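PDB 4WK5: geranyltranstransferase from Thermotoga neapolitana, which probably acts as a magnesium-dependent prenyltransferase of the FPP/GGPP synthase family, joining isoprenoid diphosphates into longer chains. Local coordinates for residues 42-45 with 46-50; 150-153 with 154-158; 196-200 with 201-205; 258-261 with 262-265; 279-282 with 283-287. All coordinates share one frame; numbering follows the deposited sequence.

Overall arrangement
All five contacts are local, formed along one helix or at its end in a mainly helical fold, and their chemistry follows their place. Interactions 1 and 2 are the buried pair: both touch the second subunit, and each has an apolar side-chain contact one turn apart, with a carboxylate cap added at the helix start in 42-50. Interaction 3 is partly buried and closes helix 175-201 with a Schellman turn. Interactions 4 and 5, also partly buried, lie on consecutive helices that touch each other, their centres about 16 Å apart; each combines a charged pair with a contact to an aromatic ring. Interactions 1 and 4 are farthest apart, about 39 Å between centres.

Interaction 1. Residues 42-45 with 46-50; sequences LLTE and SAMQY
Met48 supplies the apolar part of this contact by folding its thioether back across Thr44 and Glu45 in the preceding turn. A bend at its last torsion, chi3 -93°, swings CE over the backbone, where Met48 CE lies 3.5 Å from Glu45 CA. The same methyl meets the aliphatic part of the glutamate, Met48 CE to Glu45 CG 3.8 Å, and more loosely the Thr44 methyl, CE to CG2 4.1 Å.

The polar contacts gather at the start of the helix. Four successive i to i+4 backbone bonds begin with Ser46 N to Leu42 O at 3.1 Å. A water donates to Leu42 O at 2.7 Å and also bonds Ser46 OG at 2.8 Å, bridging the first turn. The Glu45 chain, extended beyond CG, reaches back so that OE1 accepts from Leu42 N at 3.0 Å, while OE1 and OE2 also take the backbone N-H groups of Phe40 and His39, respectively. An alanine in place of Glu45 would probably leave these three N-H groups without their common acceptor and let the Met48 methyl turn more freely.

From the second subunit, Glu165 takes Leu43 N and Thr44 OG1, and Tyr154 packs on Met48. At this helix start, built into the dimer interface, the Glu45 bond to Leu42 N is the N3-to-N-cap bond of a capping box; the reciprocal one is absent because the N-cap is a leucine.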
# COMPACT_ATOMS: atom_id res chain seq x y z
N LEU A 42 6.04 -3.47 -18.72
CA LEU A 42 4.66 -3.01 -18.54
C LEU A 42 4.56 -1.52 -18.64
O LEU A 42 5.45 -0.80 -18.17
CB LEU A 42 4.11 -3.46 -17.17
CG LEU A 42 4.03 -4.98 -17.03
CD1 LEU A 42 3.77 -5.35 -15.57
CD2 LEU A 42 2.92 -5.52 -17.93
N LEU A 43 3.46 -1.04 -19.23
CA LEU A 43 3.19 0.39 -19.23
C LEU A 43 3.12 0.93 -17.82
O LEU A 43 3.52 2.06 -17.54
CB LEU A 43 1.87 0.69 -19.96
CG LEU A 43 1.89 0.83 -21.47
CD1 LEU A 43 0.45 0.93 -21.99
CD2 LEU A 43 2.70 2.06 -21.88
N THR A 44 2.59 0.11 -16.92
CA THR A 44 2.40 0.55 -15.55
C THR A 44 3.76 0.80 -14.90
O THR A 44 3.91 1.72 -14.09
CB THR A 44 1.59 -0.49 -14.74
OG1 THR A 44 0.30 -0.64 -15.34
CG2 THR A 44 1.42 -0.04 -13.30
N GLU A 45 4.75 -0.01 -15.27
CA GLU A 45 6.11 0.23 -14.81
C GLU A 45 6.67 1.52 -15.38
O GLU A 45 7.32 2.26 -14.67
CB GLU A 45 7.03 -0.93 -15.17
CG GLU A 45 6.74 -2.22 -14.40
CD GLU A 45 7.62 -3.34 -14.91
OE1 GLU A 45 7.45 -3.72 -16.09
OE2 GLU A 45 8.50 -3.79 -14.14
N SER A 46 6.43 1.77 -16.67
CA SER A 46 6.86 3.03 -17.27
C SER A 46 6.22 4.24 -16.58
O SER A 46 6.84 5.30 -16.45
CB SER A 46 6.55 3.05 -18.77
OG SER A 46 7.51 2.28 -19.47
N ALA A 47 4.97 4.07 -16.15
CA ALA A 47 4.25 5.13 -15.46
C ALA A 47 4.82 5.38 -14.07
O ALA A 47 4.91 6.53 -13.63
CB ALA A 47 2.73 4.79 -15.36
N MET A 48 5.22 4.31 -13.39
CA MET A 48 5.91 4.44 -12.10
C MET A 48 7.20 5.23 -12.28
O MET A 48 7.50 6.16 -11.49
CB MET A 48 6.20 3.05 -11.51
CG MET A 48 4.94 2.37 -11.02
SD MET A 48 5.30 0.80 -10.24
CE MET A 48 5.14 -0.38 -11.55
N GLN A 49 7.97 4.86 -13.31
CA GLN A 49 9.23 5.55 -13.57
C GLN A 49 8.98 7.00 -13.92
O GLN A 49 9.69 7.90 -13.45
CB GLN A 49 10.01 4.87 -14.69
CG GLN A 49 11.32 5.60 -14.99
CD GLN A 49 12.02 5.06 -16.24
OE1 GLN A 49 11.51 5.19 -17.37
NE2 GLN A 49 13.14 4.41 -16.05
N TYR A 50 7.95 7.23 -14.72
CA TYR A 50 7.60 8.59 -15.14
C TYR A 50 7.36 9.50 -13.95
O TYR A 50 7.91 10.60 -13.88
CB TYR A 50 6.36 8.56 -16.04
CG TYR A 50 5.85 9.92 -16.44
CD1 TYR A 50 6.42 10.62 -17.50
CD2 TYR A 50 4.77 10.51 -15.78
CE1 TYR A 50 5.94 11.87 -17.88
CE2 TYR A 50 4.28 11.77 -16.15
CZ TYR A 50 4.88 12.44 -17.20
OH TYR A 50 4.41 13.68 -17.58
O HOH W 1 7.82 -0.55 -19.45

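Interaction 2. Residues 150-153 with 154-158; sequences SETA and YKLLL
With chi1 near -64° in Thr152, the methyl CG2 stands opposite the backbone N, while Leu156, at chi1 -69°, carries its CG opposite its carbonyl carbon and back toward the preceding turn. The two side chains therefore lie next to each other and point the same way, and Thr152 CG2 touches Leu156 CD1 at 3.6 Å. The leucine also leans on the carbonyl one turn back: Leu156 CG is 3.2 Å from Thr152 O. That oxygen is meanwhile the acceptor for Leu156 N at 2.9 Å, so one carbonyl is both bonded and covered by the same residue. The threonine hydroxyl turns the other way and bonds Glu148 O, one turn earlier, which keeps its methyl for the apolar side.

This ridge of helix 143-166 belongs to the all-alpha isoprenoid synthase fold and faces two neighbouring helices. Thr152 and Leu156 meet Phe192 and Leu189 of helix 175-201, while Ala153 and Leu156 meet Phe88 of helix 75-96.

A different side of the helix carries Tyr154, whose ring runs toward the next turn. Leu158 CG lies 3.9 Å above one face of the Tyr154 ring, displaced toward the rim. Across the subunit boundary, Leu132 of the second subunit packs on Tyr154, and Gly128 and Phe40 of that subunit pack on Leu157 and Leu158.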
# COMPACT_ATOMS: atom_id res chain seq x y z
N SER A 150 4.37 1.44 8.74
CA SER A 150 3.01 1.07 8.39
C SER A 150 1.99 1.97 9.11
O SER A 150 0.98 2.36 8.53
CB SER A 150 2.76 -0.41 8.74
OG SER A 150 3.57 -1.26 7.94
N GLU A 151 2.27 2.29 10.37
CA GLU A 151 1.42 3.21 11.13
C GLU A 151 1.41 4.60 10.49
O GLU A 151 0.37 5.24 10.39
CB GLU A 151 1.87 3.29 12.59
CG GLU A 151 1.64 1.99 13.36
CD GLU A 151 2.26 2.01 14.75
OE1 GLU A 151 2.82 3.05 15.15
OE2 GLU A 151 2.19 0.96 15.43
N THR A 152 2.58 5.04 10.03
CA THR A 152 2.71 6.34 9.37
C THR A 152 1.89 6.38 8.09
O THR A 152 1.21 7.36 7.81
CB THR A 152 4.19 6.66 9.07
OG1 THR A 152 4.88 6.78 10.32
CG2 THR A 152 4.34 7.98 8.29
N ALA A 153 1.95 5.29 7.32
CA ALA A 153 1.23 5.21 6.06
C ALA A 153 -0.27 5.36 6.28
O ALA A 153 -0.95 6.08 5.56
CB ALA A 153 1.53 3.87 5.37
N TYR A 154 -0.79 4.64 7.27
CA TYR A 154 -2.22 4.71 7.53
C TYR A 154 -2.63 6.11 8.02
O TYR A 154 -3.67 6.61 7.60
CB TYR A 154 -2.62 3.64 8.53
CG TYR A 154 -4.12 3.52 8.65
CD1 TYR A 154 -4.88 3.08 7.56
CD2 TYR A 154 -4.78 3.88 9.82
CE1 TYR A 154 -6.27 2.98 7.65
CE2 TYR A 154 -6.16 3.77 9.92
CZ TYR A 154 -6.90 3.33 8.83
OH TYR A 154 -8.27 3.22 8.93
N LYS A 155 -1.83 6.71 8.89
CA LYS A 155 -2.08 8.10 9.30
C LYS A 155 -2.12 9.07 8.12
O LYS A 155 -3.00 9.94 8.03
CB LYS A 155 -1.01 8.56 10.30
CG LYS A 155 -1.32 8.17 11.74
CD LYS A 155 -0.42 8.92 12.72
CE LYS A 155 -0.70 8.51 14.16
NZ LYS A 155 0.35 9.01 15.10
N LEU A 156 -1.18 8.93 7.20
CA LEU A 156 -1.14 9.77 6.02
C LEU A 156 -2.41 9.62 5.17
O LEU A 156 -2.96 10.62 4.68
CB LEU A 156 0.13 9.44 5.20
CG LEU A 156 1.43 9.89 5.90
CD1 LEU A 156 2.64 9.18 5.30
CD2 LEU A 156 1.63 11.42 5.85
N LEU A 157 -2.91 8.39 5.07
CA LEU A 157 -4.12 8.13 4.30
C LEU A 157 -5.32 8.80 4.99
O LEU A 157 -6.14 9.43 4.33
CB LEU A 157 -4.33 6.63 4.16
CG LEU A 157 -5.51 6.11 3.30
CD1 LEU A 157 -6.83 6.08 4.09
CD2 LEU A 157 -5.66 6.91 2.03
N LEU A 158 -5.41 8.66 6.32
CA LEU A 158 -6.50 9.29 7.06
C LEU A 158 -6.43 10.80 6.89
O LEU A 158 -7.46 11.46 6.75
CB LEU A 158 -6.46 8.93 8.55
CG LEU A 158 -6.74 7.46 8.89
CD1 LEU A 158 -6.51 7.25 10.38
CD2 LEU A 158 -8.17 7.08 8.52

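Interaction 3. Residues 196-200 with 201-205; sequences APFLL and KGLDH
The Phe198 ring is approached obliquely by the chain that turns back past it: Phe198 CD2 meets Asp204 O at 3.4 Å and Leu203 CB at 3.6 Å. The His205 imidazole, also met obliquely, brings CD2 to 3.8 Å from Leu199 CG, and the two side chains cross there.

Both rings flank a Schellman motif, which ends helix 175-201. Its outer bond runs from Leu203 N to Phe198 O at 2.9 Å, and its inner one from Gly202 N to Leu199 O at 3.2 Å, the inner donor standing above the carbonyl plane. Gly202 is the C-prime residue; at its positive phi, 83°, a side chain would be jammed against the preceding carbonyl oxygen. Lys201 N, one residue earlier, still makes a helical bond to Pro197 O.

The chain then reverses, and His205 takes the N-cap position of helix 206-229. Phe198 also touches Val67 and Ile71, and the Lys201 ammonium bonds Gly72 O, tying the turn to the end of helix 59-70 and the loop after it. Phe198 CB and His205 CB meet at 3.8 Å.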
# COMPACT_ATOMS: atom_id res chain seq x y z
N ALA A 196 12.90 7.47 11.97
CA ALA A 196 13.51 6.29 11.36
C ALA A 196 15.03 6.21 11.59
O ALA A 196 15.52 5.14 11.96
CB ALA A 196 13.18 6.24 9.86
N PRO A 197 15.78 7.31 11.38
CA PRO A 197 17.21 7.17 11.65
C PRO A 197 17.50 6.87 13.11
O PRO A 197 18.43 6.11 13.41
CB PRO A 197 17.80 8.54 11.26
CG PRO A 197 16.80 9.16 10.37
CD PRO A 197 15.46 8.65 10.83
N PHE A 198 16.73 7.47 14.02
CA PHE A 198 16.94 7.22 15.45
C PHE A 198 16.64 5.75 15.78
O PHE A 198 17.31 5.15 16.62
CB PHE A 198 16.08 8.16 16.30
CG PHE A 198 16.70 9.51 16.53
CD1 PHE A 198 16.83 10.42 15.49
CD2 PHE A 198 17.17 9.87 17.79
CE1 PHE A 198 17.41 11.66 15.70
CE2 PHE A 198 17.74 11.10 18.00
CZ PHE A 198 17.86 12.00 16.96
N LEU A 199 15.66 5.17 15.10
CA LEU A 199 15.38 3.74 15.25
C LEU A 199 16.55 2.90 14.76
O LEU A 199 16.96 1.94 15.42
CB LEU A 199 14.09 3.35 14.50
CG LEU A 199 12.78 3.59 15.26
CD1 LEU A 199 11.58 3.52 14.33
CD2 LEU A 199 12.64 2.61 16.42
N LEU A 200 17.10 3.26 13.60
CA LEU A 200 18.24 2.55 13.03
C LEU A 200 19.45 2.59 13.95
O LEU A 200 20.24 1.63 13.99
CB LEU A 200 18.61 3.13 11.67
CG LEU A 200 17.54 3.01 10.58
CD1 LEU A 200 18.05 3.54 9.25
CD2 LEU A 200 17.13 1.57 10.44
N LYS A 201 19.61 3.69 14.69
CA LYS A 201 20.77 3.89 15.55
C LYS A 201 20.53 3.36 16.96
O LYS A 201 21.47 3.21 17.75
CB LYS A 201 21.13 5.38 15.61
CG LYS A 201 22.48 5.70 16.26
CD LYS A 201 23.64 5.13 15.45
CE LYS A 201 24.98 5.53 16.04
NZ LYS A 201 26.10 4.93 15.26
N GLY A 202 19.28 3.06 17.28
CA GLY A 202 18.92 2.56 18.60
C GLY A 202 18.74 3.65 19.64
O GLY A 202 18.76 3.39 20.85
N LEU A 203 18.56 4.89 19.18
CA LEU A 203 18.33 6.02 20.07
C LEU A 203 16.83 6.29 20.25
O LEU A 203 16.04 6.03 19.35
CB LEU A 203 19.02 7.27 19.53
CG LEU A 203 20.49 7.13 19.14
CD1 LEU A 203 21.01 8.40 18.49
CD2 LEU A 203 21.33 6.76 20.36
N ASP A 204 16.45 6.81 21.41
CA ASP A 204 15.05 7.13 21.69
C ASP A 204 14.54 8.21 20.73
O ASP A 204 15.20 9.24 20.55
CB ASP A 204 14.88 7.59 23.14
CG ASP A 204 13.43 7.73 23.53
OD1 ASP A 204 12.79 6.70 23.81
OD2 ASP A 204 12.93 8.88 23.57
N HIS A 205 13.38 7.98 20.12
CA HIS A 205 12.89 8.87 19.06
C HIS A 205 11.64 9.66 19.46
O HIS A 205 11.03 10.32 18.62
CB HIS A 205 12.61 8.06 17.78
CG HIS A 205 11.39 7.20 17.83
ND1 HIS A 205 10.11 7.72 17.85
CD2 HIS A 205 11.24 5.86 17.87
CE1 HIS A 205 9.23 6.74 17.90
NE2 HIS A 205 9.90 5.59 17.91

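Interaction 4. Residues 258-261 with 262-265; sequences KQLA and DKYY
Leu260 lays its CD1 methyl over one face of the Tyr264 ring, one turn further along the helix. The methyl stands 4.1 Å from the ring centroid and 25° off the normal, a CH-pi contact displaced toward the hydroxyl end, where Leu260 CD1 and Tyr264 CZ are 3.8 Å apart. With CG opposite the backbone N, chi1 -174°, the leucine projects toward the following turn and thus reaches the ring. Lys263 comes alongside after bending at chi3, its NZ 3.9 Å from Leu260 CD1, so the leucine is bordered by an ammonium group as well as by the aromatic face.

The charged part of the contact is an i to i+4 salt bridge. Lys258 crosses over Asp262 and bends at its last torsion, bringing NZ to OD2 at 3.0 Å on the syn lone pair. Asp262 N bonds Lys258 O at 2.8 Å, linking the two residues through backbone and side chain alike. Because OD1 bonds the hydroxyl of Tyr222, the carboxylate is held at both oxygens and its rotation is restricted. An asparagine in place of Asp262 would probably leave the Lys258 ammonium without its charged mate, ending the salt bridge.

Helix 248-274 packs here against three others. Ala261 and Lys258 lie against Ile221, Tyr222 and Leu225 of helix 206-229. Tyr264 OH bonds Glu179 of helix 175-201, and Tyr265, touching Leu287, sends its hydroxyl to Leu284 O of helix 278-289.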
# COMPACT_ATOMS: atom_id res chain seq x y z
N LYS A 258 0.78 32.30 9.28
CA LYS A 258 2.22 32.46 9.09
C LYS A 258 2.93 32.50 10.44
O LYS A 258 4.02 31.93 10.60
CB LYS A 258 2.53 33.74 8.30
CG LYS A 258 4.02 33.97 8.09
CD LYS A 258 4.30 35.08 7.09
CE LYS A 258 5.79 35.16 6.78
NZ LYS A 258 6.58 35.61 7.96
N GLN A 259 2.31 33.16 11.43
CA GLN A 259 2.88 33.23 12.77
C GLN A 259 3.03 31.84 13.38
O GLN A 259 4.03 31.55 14.03
CB GLN A 259 2.00 34.08 13.69
CG GLN A 259 2.42 35.54 13.79
CD GLN A 259 1.46 36.34 14.64
OE1 GLN A 259 0.74 35.79 15.47
NE2 GLN A 259 1.45 37.66 14.44
N LEU A 260 2.02 31.00 13.17
CA LEU A 260 2.06 29.62 13.67
C LEU A 260 3.18 28.84 13.00
O LEU A 260 3.94 28.13 13.67
CB LEU A 260 0.72 28.92 13.45
CG LEU A 260 0.62 27.52 14.06
CD1 LEU A 260 0.80 27.60 15.57
CD2 LEU A 260 -0.71 26.87 13.70
N ALA A 261 3.27 28.96 11.68
CA ALA A 261 4.30 28.26 10.92
C ALA A 261 5.68 28.72 11.34
O ALA A 261 6.59 27.90 11.54
CB ALA A 261 4.09 28.48 9.42
N ASP A 262 5.85 30.03 11.50
CA ASP A 262 7.13 30.56 11.91
C ASP A 262 7.51 30.06 13.30
O ASP A 262 8.67 29.73 13.55
CB ASP A 262 7.11 32.09 11.91
CG ASP A 262 7.13 32.68 10.50
OD1 ASP A 262 7.48 31.97 9.54
OD2 ASP A 262 6.82 33.89 10.37
N LYS A 263 6.53 29.99 14.19
CA LYS A 263 6.78 29.57 15.57
C LYS A 263 7.26 28.13 15.61
O LYS A 263 8.26 27.82 16.28
CB LYS A 263 5.52 29.70 16.42
CG LYS A 263 5.73 29.26 17.87
CD LYS A 263 4.46 29.35 18.71
CE LYS A 263 3.51 28.21 18.38
NZ LYS A 263 2.23 28.31 19.14
N TYR A 264 6.55 27.25 14.90
CA TYR A 264 6.92 25.84 14.78
C TYR A 264 8.30 25.68 14.15
O TYR A 264 9.12 24.90 14.64
CB TYR A 264 5.88 25.09 13.95
CG TYR A 264 4.58 24.76 14.66
CD1 TYR A 264 4.37 25.08 15.99
CD2 TYR A 264 3.55 24.09 13.98
CE1 TYR A 264 3.18 24.76 16.63
CE2 TYR A 264 2.36 23.77 14.60
CZ TYR A 264 2.18 24.11 15.92
OH TYR A 264 0.99 23.80 16.54
N TYR A 265 8.54 26.40 13.06
CA TYR A 265 9.82 26.30 12.37
C TYR A 265 10.97 26.69 13.29
O TYR A 265 12.01 26.02 13.33
CB TYR A 265 9.85 27.18 11.12
CG TYR A 265 10.68 26.59 10.00
CD1 TYR A 265 10.08 25.82 9.01
CD2 TYR A 265 12.05 26.79 9.94
CE1 TYR A 265 10.83 25.27 7.99
CE2 TYR A 265 12.80 26.24 8.93
CZ TYR A 265 12.19 25.48 7.95
OH TYR A 265 12.94 24.93 6.93

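Interaction 5. Residues 279-282 with 283-287; sequences RTFD and FLRNL
Arg285 turns one face of its guanidinium toward both Asp282 and Phe281, residues of the preceding turn. Asp282 OD1 lies over that face, with Arg285 NH2 3.1 Å away and the carboxylate and guanidinium planes only 19° apart. The oxygen stands well out of the guanidinium plane, so the pair is held by charge with no N-H aimed at it. On the same face, the Phe281 ring crosses the group at 56° between planes, with Phe281 CE2 3.8 Å from Arg285 NH1. A bend at chi3, 46°, turns the arginine tip back along the helix to reach both partners, and Arg285 NE is buried by the contact without a partner.

These i to i+3 and i to i+4 contacts line one side of helix 278-289, the C-terminal helix of this mainly helical fold. Another side packs on helices 59-70 and 248-274: Thr280 and Leu284 run side by side, CG2 to CD1 4.2 Å, and both touch Leu272. The Thr280 hydroxyl bonds Asp70 and Thr66, and Arg279 salt-bridges Glu69 on the same neighbouring helix. The backbone bond from Arg285 N to Phe281 O is 2.8 Å long, and Arg285 CB sits 3.1 Å from that same Phe281 O.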
# COMPACT_ATOMS: atom_id res chain seq x y z
N ARG A 279 24.03 19.28 10.39
CA ARG A 279 23.68 19.18 8.98
C ARG A 279 22.19 19.41 8.79
O ARG A 279 21.78 20.07 7.85
CB ARG A 279 24.08 17.82 8.42
CG ARG A 279 25.56 17.52 8.60
CD ARG A 279 25.89 16.13 8.12
NE ARG A 279 27.32 15.97 7.91
CZ ARG A 279 28.18 15.62 8.87
NH1 ARG A 279 27.74 15.41 10.10
NH2 ARG A 279 29.47 15.49 8.59
N THR A 280 21.40 18.87 9.71
CA THR A 280 19.96 18.99 9.62
C THR A 280 19.53 20.44 9.84
O THR A 280 18.68 20.97 9.12
CB THR A 280 19.27 18.05 10.62
OG1 THR A 280 19.73 16.71 10.40
CG2 THR A 280 17.77 18.10 10.44
N PHE A 281 20.14 21.08 10.83
CA PHE A 281 19.91 22.49 11.10
C PHE A 281 20.23 23.35 9.88
O PHE A 281 19.41 24.17 9.47
CB PHE A 281 20.78 22.92 12.29
CG PHE A 281 20.72 24.39 12.58
CD1 PHE A 281 19.66 24.92 13.30
CD2 PHE A 281 21.74 25.23 12.16
CE1 PHE A 281 19.61 26.27 13.58
CE2 PHE A 281 21.69 26.59 12.44
CZ PHE A 281 20.63 27.10 13.15
N ASP A 282 21.41 23.15 9.31
CA ASP A 282 21.83 23.92 8.14
C ASP A 282 20.88 23.68 6.97
O ASP A 282 20.47 24.63 6.29
CB ASP A 282 23.26 23.56 7.74
CG ASP A 282 24.29 24.05 8.74
OD1 ASP A 282 23.99 24.99 9.52
OD2 ASP A 282 25.40 23.49 8.75
N PHE A 283 20.52 22.42 6.73
CA PHE A 283 19.59 22.04 5.66
C PHE A 283 18.26 22.76 5.82
O PHE A 283 17.77 23.42 4.89
CB PHE A 283 19.40 20.51 5.65
CG PHE A 283 18.38 20.01 4.66
CD1 PHE A 283 18.44 20.37 3.32
CD2 PHE A 283 17.37 19.17 5.07
CE1 PHE A 283 17.50 19.90 2.42
CE2 PHE A 283 16.43 18.69 4.17
CZ PHE A 283 16.50 19.07 2.84
N LEU A 284 17.68 22.69 7.01
CA LEU A 284 16.36 23.27 7.21
C LEU A 284 16.41 24.79 7.33
O LEU A 284 15.43 25.48 7.02
CB LEU A 284 15.68 22.66 8.44
CG LEU A 284 15.39 21.16 8.28
CD1 LEU A 284 14.59 20.65 9.45
CD2 LEU A 284 14.68 20.87 6.96
N ARG A 285 17.55 25.32 7.77
CA ARG A 285 17.72 26.77 7.82
C ARG A 285 17.74 27.35 6.41
O ARG A 285 17.08 28.35 6.14
CB ARG A 285 19.01 27.13 8.56
CG ARG A 285 19.14 28.61 8.89
CD ARG A 285 20.52 28.92 9.42
NE ARG A 285 21.55 28.29 8.59
CZ ARG A 285 22.85 28.33 8.85
NH1 ARG A 285 23.30 28.97 9.92
NH2 ARG A 285 23.70 27.72 8.03
N ASN A 286 18.50 26.72 5.51
CA ASN A 286 18.57 27.19 4.13
C ASN A 286 17.27 26.91 3.37
O ASN A 286 16.97 27.57 2.38
CB ASN A 286 19.75 26.54 3.40
CG ASN A 286 21.09 26.97 3.97
OD1 ASN A 286 21.96 26.14 4.24
ND2 ASN A 286 21.25 28.28 4.17
N LEU A 287 16.51 25.94 3.86
CA LEU A 287 15.23 25.59 3.25
C LEU A 287 14.17 26.67 3.51
O LEU A 287 13.32 26.91 2.65
CB LEU A 287 14.76 24.23 3.78
CG LEU A 287 13.60 23.47 3.12
CD1 LEU A 287 13.68 22.02 3.54
CD2 LEU A 287 12.24 24.03 3.51